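Side-chain contacts in CBS domain-containing protein (Pyrococcus horikoshii, PDB 2YZQ), which is of unknown function but carries four CBS-domain sequence repeats and binds S-adenosylmethionine, consistent with a role in sensing this ligand: residues D111-Y116 with E242-M247; L160-V163 with L169-I172; D230-T235 with A248-E253; L255-I258 with L264-L267. All coordinates share one frame; numbering follows the deposited sequence.

Contact 1: D111-Y116 with E242-M247; sequences DIIRRY and EVALKM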
# COMPACT_ATOMS: atom_id res chain seq x y z
N ASP A 111 -1.73 -0.80 8.55
CA ASP A 111 -2.20 -0.62 9.92
C ASP A 111 -2.96 0.69 10.07
O ASP A 111 -3.99 0.75 10.74
CB ASP A 111 -1.02 -0.60 10.91
CG ASP A 111 -0.30 -1.93 11.00
OD1 ASP A 111 -0.96 -2.98 10.92
OD2 ASP A 111 0.94 -1.91 11.16
N ILE A 112 -2.44 1.75 9.46
CA ILE A 112 -3.08 3.05 9.56
C ILE A 112 -4.46 3.01 8.90
O ILE A 112 -5.42 3.55 9.44
CB ILE A 112 -2.20 4.15 8.92
CG1 ILE A 112 -0.91 4.29 9.73
CG2 ILE A 112 -2.96 5.47 8.88
CD1 ILE A 112 0.05 5.33 9.21
N ILE A 113 -4.56 2.35 7.76
CA ILE A 113 -5.84 2.25 7.06
C ILE A 113 -6.87 1.43 7.85
O ILE A 113 -7.97 1.90 8.13
CB ILE A 113 -5.67 1.58 5.68
CG1 ILE A 113 -4.75 2.42 4.79
CG2 ILE A 113 -7.04 1.37 5.02
CD1 ILE A 113 -5.18 3.85 4.64
N ARG A 114 -6.48 0.22 8.22
CA ARG A 114 -7.37 -0.70 8.93
C ARG A 114 -7.69 -0.38 10.39
O ARG A 114 -8.84 -0.53 10.82
CB ARG A 114 -6.80 -2.12 8.85
CG ARG A 114 -6.69 -2.67 7.44
CD ARG A 114 -5.84 -3.93 7.40
NE ARG A 114 -4.44 -3.65 7.70
CZ ARG A 114 -3.46 -4.54 7.63
NH1 ARG A 114 -3.72 -5.79 7.25
NH2 ARG A 114 -2.22 -4.18 7.91
N ARG A 115 -6.69 0.05 11.14
CA ARG A 115 -6.89 0.34 12.56
C ARG A 115 -7.23 1.78 12.90
O ARG A 115 -7.75 2.06 13.98
CB ARG A 115 -5.64 -0.06 13.34
CG ARG A 115 -5.26 -1.53 13.19
CD ARG A 115 -3.87 -1.80 13.77
NE ARG A 115 -3.51 -3.21 13.63
CZ ARG A 115 -2.30 -3.71 13.88
NH1 ARG A 115 -1.32 -2.92 14.28
NH2 ARG A 115 -2.08 -5.01 13.72
N TYR A 116 -6.94 2.69 11.98
CA TYR A 116 -7.20 4.10 12.24
C TYR A 116 -8.25 4.74 11.34
O TYR A 116 -9.36 5.03 11.78
CB TYR A 116 -5.88 4.87 12.15
CG TYR A 116 -5.97 6.33 12.50
CD1 TYR A 116 -6.45 6.74 13.75
CD2 TYR A 116 -5.57 7.31 11.59
CE1 TYR A 116 -6.51 8.09 14.08
CE2 TYR A 116 -5.62 8.66 11.92
CZ TYR A 116 -6.10 9.04 13.17
OH TYR A 116 -6.15 10.37 13.50
N GLU A 242 -14.98 6.09 4.41
CA GLU A 242 -15.53 5.07 3.53
C GLU A 242 -14.48 4.40 2.65
O GLU A 242 -14.54 3.20 2.43
CB GLU A 242 -16.65 5.65 2.65
CG GLU A 242 -17.23 4.60 1.70
CD GLU A 242 -18.52 5.03 1.04
OE1 GLU A 242 -18.74 6.25 0.85
OE2 GLU A 242 -19.32 4.13 0.69
N VAL A 243 -13.52 5.17 2.16
CA VAL A 243 -12.47 4.58 1.33
C VAL A 243 -11.68 3.57 2.17
O VAL A 243 -11.40 2.46 1.71
CB VAL A 243 -11.51 5.66 0.78
CG1 VAL A 243 -10.33 5.00 0.09
CG2 VAL A 243 -12.26 6.55 -0.22
N ALA A 244 -11.34 3.95 3.39
CA ALA A 244 -10.59 3.05 4.26
C ALA A 244 -11.42 1.81 4.58
O ALA A 244 -10.89 0.70 4.64
CB ALA A 244 -10.18 3.76 5.54
N LEU A 245 -12.72 2.00 4.79
CA LEU A 245 -13.60 0.88 5.09
C LEU A 245 -13.56 -0.13 3.94
O LEU A 245 -13.51 -1.34 4.17
CB LEU A 245 -15.03 1.36 5.31
CG LEU A 245 -15.42 1.79 6.73
CD1 LEU A 245 -15.63 0.55 7.58
CD2 LEU A 245 -14.33 2.66 7.32
N LYS A 246 -13.59 0.37 2.71
CA LYS A 246 -13.56 -0.49 1.54
C LYS A 246 -12.19 -1.17 1.39
O LYS A 246 -12.11 -2.35 1.06
CB LYS A 246 -13.88 0.31 0.27
CG LYS A 246 -15.31 0.85 0.23
CD LYS A 246 -15.57 1.61 -1.06
CE LYS A 246 -17.00 2.14 -1.14
NZ LYS A 246 -18.00 1.04 -1.23
N MET A 247 -11.12 -0.42 1.63
CA MET A 247 -9.78 -0.98 1.54
C MET A 247 -9.63 -2.13 2.53
O MET A 247 -9.05 -3.17 2.21
CB MET A 247 -8.72 0.09 1.81
CG MET A 247 -8.65 1.16 0.74
SD MET A 247 -7.40 2.41 1.11
CE MET A 247 -7.18 3.15 -0.51
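I113 and A244 bring helices 109-117 and 240-250 together, with I113 CA only 5.6 Å from A244 CA. The helix of 111-116 carries a wider pi-type turn at 112-116, where the Y116 N to I112 O bond is weak; 242-247 keeps regular helical bonds, such as M247 N to V243 O. No hydrogen bond crosses the interface, which rests on three buried residues. The small A244 permits the close approach: its CB lies 3.9 Å from I113 O and 4.0 Å from I113 CG2. That gamma methyl does most of the touching. With chi1 at -62°, CG1 of I113 sits beside its own backbone N and CG2 stands anti to that N, reaching across to M247 CB at 3.8 Å. The two side chains meet aslant, and M247 SD is the next atom of that residue along I113 CG2, at 4.1 Å. Beyond the contact, within 111-116, R114 NH2 and R115 NH1 make salt bridges to D111 OD1, R115 without pointing an N-H at it. D270 and L273 of helix 270-273 also touch I113 and M247. This is close helix-helix packing joining two of the four CBS sequence repeats.

Contact 2: L160-V163 with L169-I172; sequences LPVV and LVGI. With SAM (S-adenosylmethionine), chain B.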
# COMPACT_ATOMS: atom_id res chain seq x y z
N LEU A 160 -3.20 -1.94 -11.57
CA LEU A 160 -3.45 -1.21 -12.80
C LEU A 160 -4.92 -1.26 -13.16
O LEU A 160 -5.48 -2.34 -13.36
CB LEU A 160 -2.69 -1.81 -13.98
CG LEU A 160 -1.16 -1.79 -14.03
CD1 LEU A 160 -0.67 -2.67 -15.17
CD2 LEU A 160 -0.70 -0.36 -14.22
N PRO A 161 -5.60 -0.10 -13.21
CA PRO A 161 -7.01 -0.14 -13.59
C PRO A 161 -6.97 -0.58 -15.06
O PRO A 161 -6.04 -0.20 -15.78
CB PRO A 161 -7.45 1.32 -13.46
CG PRO A 161 -6.57 1.84 -12.35
CD PRO A 161 -5.22 1.23 -12.69
N VAL A 162 -7.94 -1.37 -15.49
CA VAL A 162 -7.97 -1.84 -16.87
C VAL A 162 -9.11 -1.16 -17.63
O VAL A 162 -10.21 -1.03 -17.10
CB VAL A 162 -8.16 -3.37 -16.93
CG1 VAL A 162 -8.13 -3.84 -18.37
CG2 VAL A 162 -7.08 -4.06 -16.12
N VAL A 163 -8.85 -0.75 -18.86
CA VAL A 163 -9.87 -0.07 -19.66
C VAL A 163 -10.13 -0.78 -20.98
O VAL A 163 -9.32 -1.58 -21.44
CB VAL A 163 -9.45 1.39 -19.96
CG1 VAL A 163 -9.27 2.15 -18.65
CG2 VAL A 163 -8.15 1.41 -20.76
N LEU A 169 -13.52 2.20 -17.87
CA LEU A 169 -13.01 1.29 -16.85
C LEU A 169 -13.78 -0.04 -16.89
O LEU A 169 -15.00 -0.06 -16.77
CB LEU A 169 -13.18 1.92 -15.46
CG LEU A 169 -12.69 1.09 -14.27
CD1 LEU A 169 -11.17 0.96 -14.32
CD2 LEU A 169 -13.11 1.75 -12.96
N VAL A 170 -13.05 -1.15 -17.08
CA VAL A 170 -13.70 -2.46 -17.14
C VAL A 170 -13.11 -3.50 -16.19
O VAL A 170 -13.65 -4.60 -16.05
CB VAL A 170 -13.68 -3.07 -18.57
CG1 VAL A 170 -14.43 -2.16 -19.53
CG2 VAL A 170 -12.25 -3.29 -19.02
N GLY A 171 -12.00 -3.17 -15.54
CA GLY A 171 -11.40 -4.11 -14.62
C GLY A 171 -10.21 -3.53 -13.90
O GLY A 171 -9.95 -2.33 -13.96
N ILE A 172 -9.49 -4.40 -13.19
CA ILE A 172 -8.32 -3.97 -12.46
C ILE A 172 -7.46 -5.21 -12.27
O ILE A 172 -7.98 -6.32 -12.21
CB ILE A 172 -8.74 -3.33 -11.11
CG1 ILE A 172 -7.53 -2.72 -10.41
CG2 ILE A 172 -9.47 -4.35 -10.24
CD1 ILE A 172 -7.90 -1.63 -9.42
N SAM B . -1.17 -6.84 -1.82
CA SAM B . -2.25 -7.76 -1.45
C SAM B . -1.73 -9.19 -1.42
O SAM B . -2.39 -10.07 -0.89
OXT SAM B . -0.66 -9.46 -1.93
CB SAM B . -3.39 -7.63 -2.47
CG SAM B . -4.69 -8.19 -1.88
SD SAM B . -6.09 -7.78 -2.96
CE SAM B . -7.38 -8.78 -2.15
C5' SAM B . -5.76 -8.63 -4.52
C4' SAM B . -7.05 -8.71 -5.34
O4' SAM B . -7.79 -7.47 -5.21
C3' SAM B . -6.76 -8.91 -6.83
O3' SAM B . -7.67 -9.89 -7.36
C2' SAM B . -7.00 -7.52 -7.42
O2' SAM B . -7.33 -7.58 -8.81
C1' SAM B . -8.15 -7.02 -6.53
N9 SAM B . -8.30 -5.57 -6.52
C8 SAM B . -7.33 -4.60 -6.32
N7 SAM B . -7.90 -3.43 -6.27
C5 SAM B . -9.22 -3.56 -6.55
C6 SAM B . -10.32 -2.68 -6.73
N6 SAM B . -10.16 -1.31 -6.63
N1 SAM B . -11.54 -3.19 -7.00
C2 SAM B . -11.73 -4.51 -7.16
N3 SAM B . -10.74 -5.38 -6.97
C4 SAM B . -9.48 -4.94 -6.70
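V162 lies against the backbone of G171 and I172. Its CB is 3.6 Å from G171 O, and its CG2 branch, placed anti to the carbonyl carbon by a chi1 of -178°, is 3.8 Å from I172 N. V162 N gives G171 O a short, straight bond of 2.7 Å, although the N-H comes in from above the carbonyl plane. V162 O in turn accepts twice, from V170 N at 2.8 Å and less directly from G171 N. Two consecutive residues facing one make this a classic beta bulge, in the antiparallel hairpin of strands 159-163 and 169-174 that belongs to a CBS domain. L169, on the same face as P161 and I172, folds back so that its CD1 lies 3.6 Å from V162 O and 3.8 Å from P161 CB. I172 faces two ways: CG1 rests on L160 O, while CG2 approaches one face of the SAM adenine, 3.6 Å from C4 of that ligand, and CD1 lies near SAM N6 and N7. Shortening I172 to an alanine is likely to strip apolar cover from that adenine face and leave the base looser in its pocket. P256 of strand 254-259 packs on P161, L169 and I172 alike.

Contact 3: D230-T235 with A248-E253; sequences DVIVAT and AKYSIE. With SAM (S-adenosylmethionine), chain B.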
# COMPACT_ATOMS: atom_id res chain seq x y z
N ASP A 230 -15.11 -6.87 -11.39
CA ASP A 230 -15.93 -6.04 -10.52
C ASP A 230 -15.01 -5.12 -9.73
O ASP A 230 -14.45 -5.51 -8.71
CB ASP A 230 -16.76 -6.90 -9.57
CG ASP A 230 -17.70 -6.08 -8.71
OD1 ASP A 230 -18.18 -5.04 -9.20
OD2 ASP A 230 -17.97 -6.47 -7.56
N VAL A 231 -14.87 -3.89 -10.22
CA VAL A 231 -13.99 -2.92 -9.59
C VAL A 231 -14.67 -2.10 -8.50
O VAL A 231 -15.76 -1.55 -8.68
CB VAL A 231 -13.42 -1.96 -10.65
CG1 VAL A 231 -12.26 -1.16 -10.07
CG2 VAL A 231 -12.95 -2.74 -11.87
N ILE A 232 -14.01 -2.04 -7.34
CA ILE A 232 -14.48 -1.28 -6.20
C ILE A 232 -13.94 0.13 -6.43
O ILE A 232 -12.73 0.33 -6.46
CB ILE A 232 -13.92 -1.83 -4.89
CG1 ILE A 232 -14.27 -3.31 -4.76
CG2 ILE A 232 -14.45 -1.02 -3.72
CD1 ILE A 232 -15.76 -3.59 -4.83
N VAL A 233 -14.85 1.09 -6.59
CA VAL A 233 -14.46 2.47 -6.89
C VAL A 233 -14.77 3.52 -5.84
O VAL A 233 -15.53 3.28 -4.90
CB VAL A 233 -15.11 2.95 -8.22
CG1 VAL A 233 -14.76 2.02 -9.35
CG2 VAL A 233 -16.63 3.01 -8.07
N ALA A 234 -14.17 4.68 -6.03
CA ALA A 234 -14.37 5.84 -5.17
C ALA A 234 -14.69 7.02 -6.08
O ALA A 234 -14.60 6.91 -7.30
CB ALA A 234 -13.10 6.13 -4.37
N THR A 235 -15.11 8.13 -5.48
CA THR A 235 -15.40 9.34 -6.23
C THR A 235 -14.70 10.44 -5.44
O THR A 235 -14.29 10.22 -4.31
CB THR A 235 -16.91 9.65 -6.31
OG1 THR A 235 -17.39 10.03 -5.01
CG2 THR A 235 -17.68 8.44 -6.80
N ALA A 248 -10.14 -1.94 3.74
CA ALA A 248 -10.06 -2.96 4.78
C ALA A 248 -10.96 -4.15 4.45
O ALA A 248 -10.53 -5.31 4.55
CB ALA A 248 -10.45 -2.36 6.13
N LYS A 249 -12.19 -3.87 4.06
CA LYS A 249 -13.17 -4.90 3.74
C LYS A 249 -12.73 -5.84 2.61
O LYS A 249 -12.87 -7.06 2.72
CB LYS A 249 -14.50 -4.25 3.36
CG LYS A 249 -15.58 -5.22 2.90
CD LYS A 249 -16.87 -4.48 2.58
CE LYS A 249 -17.41 -3.76 3.80
NZ LYS A 249 -18.68 -3.04 3.51
N TYR A 250 -12.19 -5.26 1.55
CA TYR A 250 -11.76 -6.03 0.39
C TYR A 250 -10.26 -6.34 0.36
O TYR A 250 -9.78 -7.01 -0.56
CB TYR A 250 -12.16 -5.28 -0.89
CG TYR A 250 -13.65 -5.05 -1.00
CD1 TYR A 250 -14.51 -6.11 -1.28
CD2 TYR A 250 -14.20 -3.79 -0.82
CE1 TYR A 250 -15.89 -5.91 -1.37
CE2 TYR A 250 -15.57 -3.57 -0.91
CZ TYR A 250 -16.41 -4.64 -1.19
OH TYR A 250 -17.77 -4.43 -1.27
N SER A 251 -9.53 -5.85 1.36
CA SER A 251 -8.09 -6.05 1.45
C SER A 251 -7.40 -5.56 0.18
O SER A 251 -6.59 -6.27 -0.41
CB SER A 251 -7.76 -7.52 1.68
OG SER A 251 -8.18 -7.93 2.97
N ILE A 252 -7.73 -4.34 -0.22
CA ILE A 252 -7.14 -3.74 -1.41
C ILE A 252 -6.46 -2.43 -1.02
O ILE A 252 -6.92 -1.73 -0.11
CB ILE A 252 -8.20 -3.49 -2.49
CG1 ILE A 252 -9.37 -2.70 -1.89
CG2 ILE A 252 -8.67 -4.83 -3.07
CD1 ILE A 252 -10.55 -2.52 -2.85
N GLU A 253 -5.38 -2.10 -1.71
CA GLU A 253 -4.61 -0.90 -1.41
C GLU A 253 -4.96 0.33 -2.25
O GLU A 253 -4.36 1.39 -2.06
CB GLU A 253 -3.11 -1.19 -1.56
CG GLU A 253 -2.60 -2.29 -0.62
CD GLU A 253 -2.69 -3.69 -1.21
OE1 GLU A 253 -3.43 -3.91 -2.20
OE2 GLU A 253 -2.03 -4.60 -0.66
N SAM B . -1.17 -6.84 -1.82
CA SAM B . -2.25 -7.76 -1.45
C SAM B . -1.73 -9.19 -1.42
O SAM B . -2.39 -10.07 -0.89
OXT SAM B . -0.66 -9.46 -1.93
CB SAM B . -3.39 -7.63 -2.47
CG SAM B . -4.69 -8.19 -1.88
SD SAM B . -6.09 -7.78 -2.96
CE SAM B . -7.38 -8.78 -2.15
C5' SAM B . -5.76 -8.63 -4.52
C4' SAM B . -7.05 -8.71 -5.34
O4' SAM B . -7.79 -7.47 -5.21
C3' SAM B . -6.76 -8.91 -6.83
O3' SAM B . -7.67 -9.89 -7.36
C2' SAM B . -7.00 -7.52 -7.42
O2' SAM B . -7.33 -7.58 -8.81
C1' SAM B . -8.15 -7.02 -6.53
N9 SAM B . -8.30 -5.57 -6.52
C8 SAM B . -7.33 -4.60 -6.32
N7 SAM B . -7.90 -3.43 -6.27
C5 SAM B . -9.22 -3.56 -6.55
C6 SAM B . -10.32 -2.68 -6.73
N6 SAM B . -10.16 -1.31 -6.63
N1 SAM B . -11.54 -3.19 -7.00
C2 SAM B . -11.73 -4.51 -7.16
N3 SAM B . -10.74 -5.38 -6.97
C4 SAM B . -9.48 -4.94 -6.70
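The Y250 ring is covered on one face by I232 CD1 and on the other by CG of its own neighbour K249. I232 CD1 stands 4.0 Å from the centroid of the Y250 ring, 18° off the normal, in a CH-pi contact shifted toward CZ and CE2; the two side chains cross at about a right angle. A chi1 of -56° stands I232 CG1 beside its backbone N, from where CD1 reaches the ring, while CG2 comes near Y250 CD2 and CE2. The second flat group is the adenine of SAM. One edge pairs with the I232 backbone: I232 N donates to SAM N1 at 2.7 Å, nearly straight, and SAM N6 donates to I232 O at 3.1 Å, a pairing that reads the N1/N6 edge and would be expected to suit adenine. I252 lies over one adenine face, CG2 being 3.5 Å from SAM C8, and its CD1 also meets I232 CB at 4.0 Å. A glycine in place of I232 would probably leave the Y250 face and I252 CD1 without their apolar mate and uncover the N1 side of the adenine. A Schellman motif with S251 as its positive-phi residue ends helix 240-250 and turns S251 O to within 3.0 Å of SAM SD, which would favour the sulfonium charge. Beyond it, E253 bends at chi2 and accepts from SAM N through OE2 at 2.7 Å. I232, Y250, S251, I252 and E253, with D177, T228 and Q254, belong to the S-adenosylmethionine pocket shared by the third and fourth CBS sequence ranges.

Contact 4: L255-I258 with L264-L267; sequences LPVI and LIGL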
# COMPACT_ATOMS: atom_id res chain seq x y z
N LEU A 255 -8.31 2.33 -4.85
CA LEU A 255 -9.61 2.37 -5.50
C LEU A 255 -9.59 3.38 -6.64
O LEU A 255 -9.20 4.53 -6.44
CB LEU A 255 -10.73 2.80 -4.55
CG LEU A 255 -11.29 1.84 -3.49
CD1 LEU A 255 -10.22 1.51 -2.47
CD2 LEU A 255 -12.49 2.50 -2.81
N PRO A 256 -9.96 2.95 -7.85
CA PRO A 256 -9.97 3.91 -8.95
C PRO A 256 -10.99 5.00 -8.58
O PRO A 256 -12.01 4.71 -7.96
CB PRO A 256 -10.44 3.08 -10.13
CG PRO A 256 -9.84 1.73 -9.85
CD PRO A 256 -10.07 1.57 -8.35
N VAL A 257 -10.70 6.24 -8.94
CA VAL A 257 -11.62 7.34 -8.67
C VAL A 257 -12.34 7.60 -9.98
O VAL A 257 -11.70 7.77 -11.01
CB VAL A 257 -10.86 8.61 -8.24
CG1 VAL A 257 -11.85 9.78 -8.04
CG2 VAL A 257 -10.10 8.33 -6.95
N ILE A 258 -13.67 7.62 -9.94
CA ILE A 258 -14.44 7.84 -11.16
C ILE A 258 -15.56 8.86 -11.04
O ILE A 258 -15.87 9.37 -9.96
CB ILE A 258 -15.12 6.53 -11.62
CG1 ILE A 258 -16.22 6.14 -10.63
CG2 ILE A 258 -14.09 5.42 -11.74
CD1 ILE A 258 -17.16 5.05 -11.12
N LEU A 264 -12.88 7.02 -15.57
CA LEU A 264 -11.70 7.11 -14.71
C LEU A 264 -11.06 8.50 -14.71
O LEU A 264 -10.68 9.02 -15.76
CB LEU A 264 -10.67 6.08 -15.16
CG LEU A 264 -9.43 5.85 -14.29
CD1 LEU A 264 -9.87 5.36 -12.92
CD2 LEU A 264 -8.51 4.84 -14.96
N ILE A 265 -10.93 9.08 -13.52
CA ILE A 265 -10.34 10.40 -13.38
C ILE A 265 -9.21 10.45 -12.35
O ILE A 265 -8.60 11.50 -12.14
CB ILE A 265 -11.41 11.45 -12.99
CG1 ILE A 265 -12.02 11.12 -11.63
CG2 ILE A 265 -12.48 11.50 -14.07
CD1 ILE A 265 -13.06 12.14 -11.15
N GLY A 266 -8.93 9.31 -11.73
CA GLY A 266 -7.87 9.29 -10.74
C GLY A 266 -7.77 7.97 -10.00
O GLY A 266 -8.41 6.98 -10.37
N LEU A 267 -6.98 7.96 -8.93
CA LEU A 267 -6.80 6.75 -8.14
C LEU A 267 -6.51 7.16 -6.70
O LEU A 267 -5.71 8.06 -6.46
CB LEU A 267 -5.61 5.95 -8.68
CG LEU A 267 -5.28 4.62 -8.00
CD1 LEU A 267 -6.36 3.60 -8.35
CD2 LEU A 267 -3.91 4.12 -8.46
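V257 presses its side chain onto the strand opposite. Its CB sits 3.6 Å from both C and O of G266, the residue across from it in an antiparallel hydrogen-bonded pair; as G266 has no side chain, the valine can lie down on the bare backbone. From CB the two methyls part. CG1, held anti to the backbone N by a chi1 of 177°, meets I265 CG1 at 3.8 Å, the two side chains crossing at about a right angle, and has I265 CD1 a little farther on. CG2 goes the other way, to L267 N at 3.7 Å. The backbone of V257 is gripped as well: its N donates to G266 O at 2.8 Å, while its O accepts a straight bond of 2.9 Å from I265 N and only a weak one from G266 N. On the other face P256, I258, L264 and L267 gather. L264 CD1 wedges between P256 CB and V257 O, 3.6 Å from either, and L267 CD1 comes up to L255 O at 3.5 Å. Outside the hairpin, I258 packs on L169 of strand 169-174, P256 also touches the bound SAM, and L255 leans on K246 and M247 of helix 240-250. Strands 254-259 and 263-269 thus form a CBS-domain hairpin with a classic beta bulge, where I265 and G266 both face V257.

Overall arrangement
Contacts 2, 3 and 4 cluster around the adenosine part of SAM, contact 3 also reaching its methionine end, with centres 10 to 13 Å apart; contact 1 lies about 10 Å from contact 3 but 22 Å from contact 2, centre to centre. Helix 240-250 serves both contacts 1 and 3, and M247 and K246 also pack on L255 of contact 4. Along the chain 111-116 comes first, in the second CBS range; 160-163 and 169-172 follow in the third; then 230-235, 242-247, 248-253 and the 255-258/264-267 hairpin in the fourth. The two bulged hairpins meet through L169, I172 and P256, while 230-235 hydrogen-bonds along 255-258 through A234. One helix thus links the ligand-binding CBS pair to 111-116.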